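Local coordinates for hypothetical protein (Staphylococcus aureus subsp. aureus Mu50, PDB 4PEO) that removes the first nine residues of ribosomal protein bL27 as an essential cysteine protease, and trims major capsid and scaffold proteins of bacteriophage 80alpha, at residues G12-V17 with I82-L87; V40-V45 with G65-R70; G50-R55 with T74-A79. All blocks are in the same frame, centred on the assembly; numbering follows the deposited sequence.

Contact 1: residues G12-V17 with I82-L87; sequences GKVTDV and ILQTML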
loop_
_atom_site.group_PDB
_atom_site.type_symbol
_atom_site.label_atom_id
_atom_site.label_comp_id
_atom_site.label_asym_id
_atom_site.label_seq_id
_atom_site.Cartn_x
_atom_site.Cartn_y
_atom_site.Cartn_z
ATOM N N GLY B 12 -11.798 12.245 12.225
ATOM C CA GLY B 12 -10.589 11.446 12.043
ATOM C C GLY B 12 -10.541 10.635 10.761
ATOM O O GLY B 12 -9.726 9.710 10.636
ATOM N N LYS B 13 -11.385 11.013 9.779
ATOM C CA LYS B 13 -11.445 10.316 8.496
ATOM C C LYS B 13 -10.594 11.027 7.453
ATOM O O LYS B 13 -10.601 12.250 7.396
ATOM C CB LYS B 13 -12.899 10.195 8.002
ATOM C CG LYS B 13 -13.872 9.562 9.021
ATOM C CD LYS B 13 -13.397 8.198 9.557
ATOM C CE LYS B 13 -14.293 7.682 10.659
ATOM N NZ LYS B 13 -15.477 6.993 10.101
ATOM N N VAL B 14 -9.881 10.256 6.622
ATOM C CA VAL B 14 -9.058 10.822 5.541
ATOM C C VAL B 14 -10.052 11.201 4.433
ATOM O O VAL B 14 -10.692 10.317 3.857
ATOM C CB VAL B 14 -7.988 9.815 5.030
ATOM C CG1 VAL B 14 -7.235 10.390 3.821
ATOM C CG2 VAL B 14 -7.001 9.431 6.138
ATOM N N THR B 15 -10.193 12.501 4.155
ATOM C CA THR B 15 -11.142 12.978 3.134
ATOM C C THR B 15 -10.466 13.262 1.815
ATOM O O THR B 15 -11.119 13.178 0.776
ATOM C CB THR B 15 -11.927 14.205 3.627
ATOM O OG1 THR B 15 -11.024 15.305 3.815
ATOM C CG2 THR B 15 -12.710 13.916 4.935
ATOM N N ASP B 16 -9.201 13.706 1.855
ATOM C CA ASP B 16 -8.505 14.068 0.630
ATOM C C ASP B 16 -7.045 13.753 0.724
ATOM O O ASP B 16 -6.428 13.946 1.775
ATOM C CB ASP B 16 -8.624 15.598 0.405
ATOM C CG ASP B 16 -10.036 16.110 0.249
ATOM O OD1 ASP B 16 -10.713 16.293 1.279
ATOM O OD2 ASP B 16 -10.450 16.371 -0.902
ATOM N N VAL B 17 -6.461 13.359 -0.395
ATOM C CA VAL B 17 -5.023 13.173 -0.506
ATOM C C VAL B 17 -4.701 13.740 -1.879
ATOM O O VAL B 17 -5.349 13.337 -2.853
ATOM C CB VAL B 17 -4.589 11.685 -0.388
ATOM C CG1 VAL B 17 -3.095 11.527 -0.682
ATOM C CG2 VAL B 17 -4.903 11.122 1.002
ATOM N N ILE B 82 -7.294 1.294 4.113
ATOM C CA ILE B 82 -6.402 1.349 2.946
ATOM C C ILE B 82 -5.722 2.718 2.854
ATOM O O ILE B 82 -4.516 2.800 2.604
ATOM C CB ILE B 82 -7.156 0.950 1.650
ATOM C CG1 ILE B 82 -7.591 -0.545 1.735
ATOM C CG2 ILE B 82 -6.255 1.185 0.413
ATOM C CD1 ILE B 82 -8.554 -0.987 0.602
ATOM N N LEU B 83 -6.480 3.798 3.099
ATOM C CA LEU B 83 -5.903 5.146 3.070
ATOM C C LEU B 83 -4.872 5.334 4.187
ATOM O O LEU B 83 -3.805 5.902 3.938
ATOM C CB LEU B 83 -7.012 6.207 3.141
ATOM C CG LEU B 83 -7.847 6.343 1.855
ATOM C CD1 LEU B 83 -9.113 7.166 2.127
ATOM C CD2 LEU B 83 -7.012 6.975 0.721
ATOM N N GLN B 84 -5.153 4.833 5.373
ATOM C CA GLN B 84 -4.212 4.902 6.452
ATOM C C GLN B 84 -2.969 4.086 6.160
ATOM O O GLN B 84 -1.915 4.499 6.475
ATOM C CB GLN B 84 -4.847 4.441 7.722
ATOM C CG GLN B 84 -6.038 5.280 8.085
ATOM C CD GLN B 84 -5.952 5.767 9.474
ATOM O OE1 GLN B 84 -5.684 4.990 10.405
ATOM N NE2 GLN B 84 -6.155 7.059 9.645
ATOM N N THR B 85 -3.143 2.943 5.517
ATOM C CA THR B 85 -2.026 2.081 5.094
ATOM C C THR B 85 -1.156 2.836 4.085
ATOM O O THR B 85 0.076 2.801 4.189
ATOM C CB THR B 85 -2.562 0.755 4.512
ATOM O OG1 THR B 85 -3.182 0.015 5.575
ATOM C CG2 THR B 85 -1.443 -0.107 3.859
ATOM N N MET B 86 -1.802 3.474 3.095
ATOM C CA MET B 86 -1.116 4.286 2.082
ATOM C C MET B 86 -0.296 5.372 2.787
ATOM O O MET B 86 0.854 5.573 2.421
ATOM C CB MET B 86 -2.176 4.945 1.183
ATOM C CG MET B 86 -1.593 5.527 -0.122
ATOM S SD MET B 86 -2.863 6.569 -0.994
ATOM C CE MET B 86 -2.866 7.795 0.057
ATOM N N LEU B 87 -0.869 6.039 3.801
ATOM C CA LEU B 87 -0.166 7.107 4.538
ATOM C C LEU B 87 1.018 6.582 5.330
ATOM O O LEU B 87 2.102 7.166 5.258
ATOM C CB LEU B 87 -1.132 7.918 5.419
ATOM C CG LEU B 87 -2.263 8.654 4.660
ATOM C CD1 LEU B 87 -3.177 9.382 5.630
ATOM C CD2 LEU B 87 -1.704 9.554 3.547
#

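Contact 2: residues V40-V45 with G65-R70; sequences VLFGSV and GHFHIR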
loop_
_atom_site.group_PDB
_atom_site.type_symbol
_atom_site.label_atom_id
_atom_site.label_comp_id
_atom_site.label_asym_id
_atom_site.label_seq_id
_atom_site.Cartn_x
_atom_site.Cartn_y
_atom_site.Cartn_z
ATOM N N VAL B 40 2.779 3.210 -4.489
ATOM C CA VAL B 40 1.976 3.173 -3.262
ATOM C C VAL B 40 0.640 3.891 -3.494
ATOM O O VAL B 40 -0.415 3.360 -3.146
ATOM C CB VAL B 40 2.761 3.763 -2.055
ATOM C CG1 VAL B 40 1.843 3.979 -0.850
ATOM C CG2 VAL B 40 3.928 2.865 -1.671
ATOM N N LEU B 41 0.660 5.066 -4.090
ATOM C CA LEU B 41 -0.564 5.797 -4.326
ATOM C C LEU B 41 -1.493 5.121 -5.332
ATOM O O LEU B 41 -2.621 4.856 -5.013
ATOM C CB LEU B 41 -0.227 7.213 -4.738
ATOM C CG LEU B 41 -1.290 8.297 -4.844
ATOM C CD1 LEU B 41 -2.530 7.963 -5.609
ATOM C CD2 LEU B 41 -1.485 9.123 -3.596
ATOM N N PHE B 42 -0.994 4.844 -6.537
ATOM C CA PHE B 42 -1.837 4.207 -7.554
ATOM C C PHE B 42 -2.323 2.829 -7.129
ATOM O O PHE B 42 -3.491 2.510 -7.337
ATOM C CB PHE B 42 -1.155 4.184 -8.934
ATOM C CG PHE B 42 -0.721 5.545 -9.444
ATOM C CD1 PHE B 42 -1.549 6.654 -9.311
ATOM C CD2 PHE B 42 0.496 5.705 -10.093
ATOM C CE1 PHE B 42 -1.142 7.913 -9.774
ATOM C CE2 PHE B 42 0.903 6.960 -10.557
ATOM C CZ PHE B 42 0.085 8.056 -10.387
ATOM N N GLY B 43 -1.450 2.062 -6.470
ATOM C CA GLY B 43 -1.791 0.735 -5.977
ATOM C C GLY B 43 -2.891 0.816 -4.940
ATOM O O GLY B 43 -3.823 0.009 -4.971
ATOM N N SER B 44 -2.822 1.822 -4.044
ATOM C CA SER B 44 -3.848 2.005 -3.003
ATOM C C SER B 44 -5.198 2.369 -3.596
ATOM O O SER B 44 -6.207 1.821 -3.160
ATOM C CB SER B 44 -3.413 3.028 -1.964
ATOM O OG SER B 44 -2.231 2.550 -1.346
ATOM N N VAL B 45 -5.217 3.242 -4.635
ATOM C CA VAL B 45 -6.470 3.601 -5.322
ATOM C C VAL B 45 -7.081 2.334 -5.948
ATOM O O VAL B 45 -8.269 2.069 -5.751
ATOM C CB VAL B 45 -6.238 4.732 -6.366
ATOM C CG1 VAL B 45 -7.507 4.995 -7.196
ATOM C CG2 VAL B 45 -5.784 6.012 -5.676
ATOM N N GLY B 65 -0.669 15.415 -13.242
ATOM C CA GLY B 65 -0.289 16.082 -11.995
ATOM C C GLY B 65 -1.471 16.373 -11.095
ATOM O O GLY B 65 -2.620 16.145 -11.484
ATOM N N HIS B 66 -1.204 16.872 -9.867
ATOM C CA HIS B 66 -2.247 17.205 -8.885
ATOM C C HIS B 66 -3.291 16.084 -8.752
ATOM O O HIS B 66 -4.494 16.314 -8.898
ATOM C CB HIS B 66 -2.893 18.576 -9.218
ATOM C CG HIS B 66 -1.901 19.698 -9.309
ATOM N ND1 HIS B 66 -1.340 20.070 -10.518
ATOM C CD2 HIS B 66 -1.370 20.466 -8.331
ATOM C CE1 HIS B 66 -0.523 21.078 -10.249
ATOM N NE2 HIS B 66 -0.488 21.340 -8.947
ATOM N N PHE B 67 -2.805 14.858 -8.525
ATOM C CA PHE B 67 -3.648 13.670 -8.406
ATOM C C PHE B 67 -4.374 13.697 -7.078
ATOM O O PHE B 67 -3.768 13.546 -6.022
ATOM C CB PHE B 67 -2.823 12.397 -8.598
ATOM C CG PHE B 67 -3.659 11.150 -8.748
ATOM C CD1 PHE B 67 -4.136 10.475 -7.629
ATOM C CD2 PHE B 67 -3.971 10.649 -10.006
ATOM C CE1 PHE B 67 -4.921 9.329 -7.764
ATOM C CE2 PHE B 67 -4.745 9.494 -10.138
ATOM C CZ PHE B 67 -5.183 8.821 -9.015
ATOM N N HIS B 68 -5.673 13.957 -7.153
ATOM C CA HIS B 68 -6.530 14.171 -6.004
ATOM C C HIS B 68 -7.514 13.049 -5.814
ATOM O O HIS B 68 -8.335 12.780 -6.691
ATOM C CB HIS B 68 -7.270 15.520 -6.183
ATOM C CG HIS B 68 -8.267 15.831 -5.111
ATOM N ND1 HIS B 68 -9.383 16.609 -5.375
ATOM C CD2 HIS B 68 -8.287 15.466 -3.806
ATOM C CE1 HIS B 68 -10.045 16.683 -4.231
ATOM N NE2 HIS B 68 -9.402 16.039 -3.250
ATOM N N ILE B 69 -7.409 12.389 -4.657
ATOM C CA ILE B 69 -8.325 11.357 -4.196
ATOM C C ILE B 69 -9.252 12.042 -3.199
ATOM O O ILE B 69 -8.786 12.529 -2.165
ATOM C CB ILE B 69 -7.606 10.172 -3.497
ATOM C CG1 ILE B 69 -6.479 9.567 -4.362
ATOM C CG2 ILE B 69 -8.638 9.130 -3.023
ATOM C CD1 ILE B 69 -5.432 8.756 -3.511
ATOM N N ARG B 70 -10.547 12.062 -3.484
ATOM C CA ARG B 70 -11.510 12.602 -2.541
ATOM C C ARG B 70 -12.402 11.453 -2.076
ATOM O O ARG B 70 -13.048 10.804 -2.908
ATOM C CB ARG B 70 -12.328 13.744 -3.175
ATOM C CG ARG B 70 -13.608 14.092 -2.421
ATOM C CD ARG B 70 -13.371 14.830 -1.119
ATOM N NE ARG B 70 -14.643 15.218 -0.494
ATOM C CZ ARG B 70 -14.749 15.972 0.596
ATOM N NH1 ARG B 70 -13.661 16.461 1.185
ATOM N NH2 ARG B 70 -15.943 16.266 1.092
#

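Contact 3: residues G50-R55 with T74-A79; sequences GLTSER and TNNDEA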
loop_
_atom_site.group_PDB
_atom_site.type_symbol
_atom_site.label_atom_id
_atom_site.label_comp_id
_atom_site.label_asym_id
_atom_site.label_seq_id
_atom_site.Cartn_x
_atom_site.Cartn_y
_atom_site.Cartn_z
ATOM N N GLY B 50 -10.976 -2.125 -6.073
ATOM C CA GLY B 50 -11.059 -3.570 -6.224
ATOM C C GLY B 50 -11.481 -4.364 -5.004
ATOM O O GLY B 50 -12.073 -5.437 -5.153
ATOM N N LEU B 51 -11.182 -3.860 -3.792
ATOM C CA LEU B 51 -11.444 -4.600 -2.547
ATOM C C LEU B 51 -12.586 -4.099 -1.683
ATOM O O LEU B 51 -12.953 -4.789 -0.726
ATOM C CB LEU B 51 -10.168 -4.679 -1.687
ATOM C CG LEU B 51 -8.899 -5.227 -2.378
ATOM C CD1 LEU B 51 -7.675 -5.032 -1.503
ATOM C CD2 LEU B 51 -9.061 -6.696 -2.785
ATOM N N THR B 52 -13.087 -2.885 -1.955
ATOM C CA THR B 52 -14.150 -2.254 -1.159
ATOM C C THR B 52 -15.290 -1.760 -2.053
ATOM O O THR B 52 -15.150 -1.735 -3.280
ATOM C CB THR B 52 -13.604 -1.066 -0.305
ATOM O OG1 THR B 52 -13.589 0.135 -1.094
ATOM C CG2 THR B 52 -12.207 -1.318 0.287
ATOM N N SER B 53 -16.381 -1.280 -1.423
ATOM C CA SER B 53 -17.533 -0.697 -2.120
ATOM C C SER B 53 -17.335 0.818 -2.347
ATOM O O SER B 53 -18.160 1.458 -3.002
ATOM C CB SER B 53 -18.810 -0.936 -1.315
ATOM O OG SER B 53 -18.686 -0.366 -0.019
ATOM N N GLU B 54 -16.253 1.394 -1.793
ATOM C CA GLU B 54 -15.985 2.823 -1.944
ATOM C C GLU B 54 -15.484 3.161 -3.353
ATOM O O GLU B 54 -14.645 2.449 -3.911
ATOM C CB GLU B 54 -15.003 3.299 -0.856
ATOM C CG GLU B 54 -14.281 4.620 -1.128
ATOM C CD GLU B 54 -15.073 5.913 -1.040
ATOM O OE1 GLU B 54 -16.323 5.862 -0.976
ATOM O OE2 GLU B 54 -14.433 6.987 -1.070
ATOM N N ARG B 55 -16.019 4.244 -3.926
ATOM C CA ARG B 55 -15.612 4.735 -5.243
ATOM C C ARG B 55 -15.202 6.185 -5.070
ATOM O O ARG B 55 -16.050 7.087 -5.097
ATOM C CB ARG B 55 -16.719 4.555 -6.305
ATOM C CG ARG B 55 -17.093 3.095 -6.557
ATOM C CD ARG B 55 -15.970 2.303 -7.200
ATOM N NE ARG B 55 -16.342 0.907 -7.421
ATOM C CZ ARG B 55 -16.117 -0.081 -6.560
ATOM N NH1 ARG B 55 -15.518 0.161 -5.400
ATOM N NH2 ARG B 55 -16.500 -1.318 -6.847
ATOM N N THR B 74 -16.824 8.308 3.702
ATOM C CA THR B 74 -15.795 8.428 4.752
ATOM C C THR B 74 -16.023 7.426 5.895
ATOM O O THR B 74 -15.132 7.218 6.722
ATOM C CB THR B 74 -15.703 9.874 5.290
ATOM O OG1 THR B 74 -16.941 10.225 5.905
ATOM C CG2 THR B 74 -15.302 10.888 4.226
ATOM N N ASN B 75 -17.213 6.812 5.949
ATOM C CA ASN B 75 -17.521 5.830 6.980
ATOM C C ASN B 75 -17.247 4.394 6.522
ATOM O O ASN B 75 -17.579 3.444 7.237
ATOM C CB ASN B 75 -18.933 6.008 7.527
ATOM C CG ASN B 75 -19.215 7.389 8.057
ATOM O OD1 ASN B 75 -18.549 7.934 8.954
ATOM N ND2 ASN B 75 -20.212 7.992 7.471
ATOM N N ASN B 76 -16.615 4.233 5.351
ATOM C CA ASN B 76 -16.228 2.918 4.866
ATOM C C ASN B 76 -14.915 2.567 5.572
ATOM O O ASN B 76 -13.856 3.081 5.205
ATOM C CB ASN B 76 -16.070 2.895 3.335
ATOM C CG ASN B 76 -15.840 1.501 2.795
ATOM O OD1 ASN B 76 -14.947 0.767 3.234
ATOM N ND2 ASN B 76 -16.668 1.086 1.858
ATOM N N ASP B 77 -14.994 1.717 6.610
ATOM C CA ASP B 77 -13.829 1.342 7.403
ATOM C C ASP B 77 -12.717 0.700 6.587
ATOM O O ASP B 77 -11.543 0.938 6.867
ATOM C CB ASP B 77 -14.235 0.439 8.576
ATOM C CG ASP B 77 -15.062 1.130 9.656
ATOM O OD1 ASP B 77 -15.162 2.386 9.633
ATOM O OD2 ASP B 77 -15.566 0.427 10.548
ATOM N N GLU B 78 -13.077 -0.100 5.573
ATOM C CA GLU B 78 -12.082 -0.783 4.735
ATOM C C GLU B 78 -11.307 0.228 3.880
ATOM O O GLU B 78 -10.075 0.190 3.869
ATOM C CB GLU B 78 -12.751 -1.826 3.840
ATOM C CG GLU B 78 -13.198 -3.089 4.553
ATOM C CD GLU B 78 -13.685 -4.159 3.593
ATOM O OE1 GLU B 78 -14.400 -3.818 2.620
ATOM O OE2 GLU B 78 -13.342 -5.342 3.812
ATOM N N ALA B 79 -12.017 1.159 3.200
ATOM C CA ALA B 79 -11.361 2.197 2.387
ATOM C C ALA B 79 -10.498 3.079 3.310
ATOM O O ALA B 79 -9.376 3.416 2.946
ATOM C CB ALA B 79 -12.408 3.050 1.673
HETATM O O HOH W 1 -16.492 -1.936 1.293
#

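Contact 1: residues G12-V17 with I82-L87
V14 and V17 of strand 14-20 meet L83, M86 and L87 of helix 77-96 in a layer where the helix packs on the sheet. The short axes of 14-17 and 82-87 approach to 9.9 Å and run at 48°. The extra residue of a classic beta bulge, T15 and D16 both facing T7 on strand 2-8, is consistent with V14 and V17 pointing their side chains at the helix although three positions apart. T15 and D16 point away from it, and T15 OG1 donates to D16 OD1 at 2.7 Å on the anti side of the carboxylate, which R70 and H68 of the neighbouring strand also bond.

V14 uses its two methyls differently. CG1 is anti to the backbone N (chi1 175°) and turns to L83 CD1, whereas CG2, beside that N, meets L87 CD1 tip to tip at 3.9 Å. L83 passes V14 obliquely, its CD1 4.1 Å from V14 CB, and the same methyl comes within 3.9 Å of V14 O, a carbonyl already bonded to S71 OG. At V17 the partner is the end of M86. A bend at chi3 (71°) places CE, 3.8 Å from V17 CG1 and 4.0 Å from V17 CG2, and the two side chains reach toward each other by their tips.

Aliphatic groups and the M86 terminal methyl make most of the contact. Q84, partly exposed while the other five touching residues are buried, brings its end nearer than its first bond suggests: NE2 is 4.3 Å from V14 CG2, without a hydrogen bond. On the dimer side, I82 packs on T85 of the second subunit. Helix 77-96 connects strands 67-70 and 101-105, which run the same way with 14-20 and 2-8 between them: a beta-alpha-beta crossover on a mixed sheet.

Contact 2: residues V40-V45 with G65-R70
F42 turns an edge toward one face of F67, a T-shaped aromatic pair with ring centroids 5.3 Å apart and planes at 74°. The touching atom is F42 CE1, which stands 3.9 Å above the F67 plane and is offset toward the rim, close to CD2 and CE2. L41 comes from the same side of the ring but obliquely, its CD1 3.5 Å from F67 CE1. V45 CG2 instead lies at the ring edge, near its plane, 4.0 Å from the same CE1.

I69 is two residues on, on the same side of the strand as F67. Its CD1 meets L41 CD1 tip to tip at 3.7 Å, whereas V45 and I69 slide past each other in opposite directions, bringing V45 CG2 to 3.5 Å from I69 CD1. In L41, chi1 (-170°) puts CG anti to the backbone N, and chi2 (-49°) then sets CD1, which touches F67 and I69; CD2 is 4.0 Å from I69 CD1.

The active-site H22 touches F67 and lies about 4 Å, side chain to side chain, from F42. I58 of strand 57-59 packs on V45, F67 and I69; V17 and M19 of strand 14-20 reach L41, and M86 of helix 77-96 flanks it.

Contact 3: residues G50-R55 with T74-A79
An ST turn at T52, just after helix 36-51, sits against the N-cap of helix 77-96 at N76. T52 OG1 accepts from E54 N at 3.0 Å and is also bonded to I48 O, one turn back in the helix. N76 OD1 accepts from A79 N at 3.0 Å with a nearly straight N-H...O angle of 169°, the donor standing above the plane of the amide group.

Between the ST turn and the capped helix start, aliphatic carbons meet at van der Waals distance. T52 and E78 slide past each other in opposite directions, T52 CG2 coming to 3.6 Å from E78 CB. E54 brings CB to A79 CB at the same 3.6 Å, and its CG touches that methyl too. Beyond CG the E54 chain bends (chi2 72°), and its carboxylate is held by the backbone, OE2 by V72 N and OE1 by D73 N.

This junction of one helix's end with the start of another is bridged at its polar, solvent-facing side by a water, which accepts from S53 N at 2.8 Å and from N76 ND2 at 3.1 Å and donates to E78 OE1, also at 3.1 Å. N76 thus caps its helix through the oxygen and holds the water through the nitrogen.

R55 folds back on its own turn: NH1 donates to T52 O at 2.9 Å in a nearly straight bond (168°) and also to E54 O, where it stands above the carbonyl plane; both acceptors lie close to the guanidinium plane. On the subunit interface, L51 packs on T85 and E78 on L81 of the second subunit.

Contacts 1 and 2 are core, their centres about 6 and 5 Å from the centre of the chain, and join the two helices to neighbouring strands of one sheet; contact 3, its centre about 13 Å out and partly exposed, joins the ends of those same helices. The chemistry follows this: aliphatic groups and a methionine methyl in contact 1, an aromatic pair with aliphatic neighbours in contact 2, and an N-cap, an ST turn and a bridging water in contact 3. Across the sheet, contacts 1 and 2 meet through V17 O and I69 N, 2.9 Å apart, a probable hydrogen bond. I82 of contact 1 touches T52 of contact 3. Of the three, contact 2 lies nearest the active-site H22.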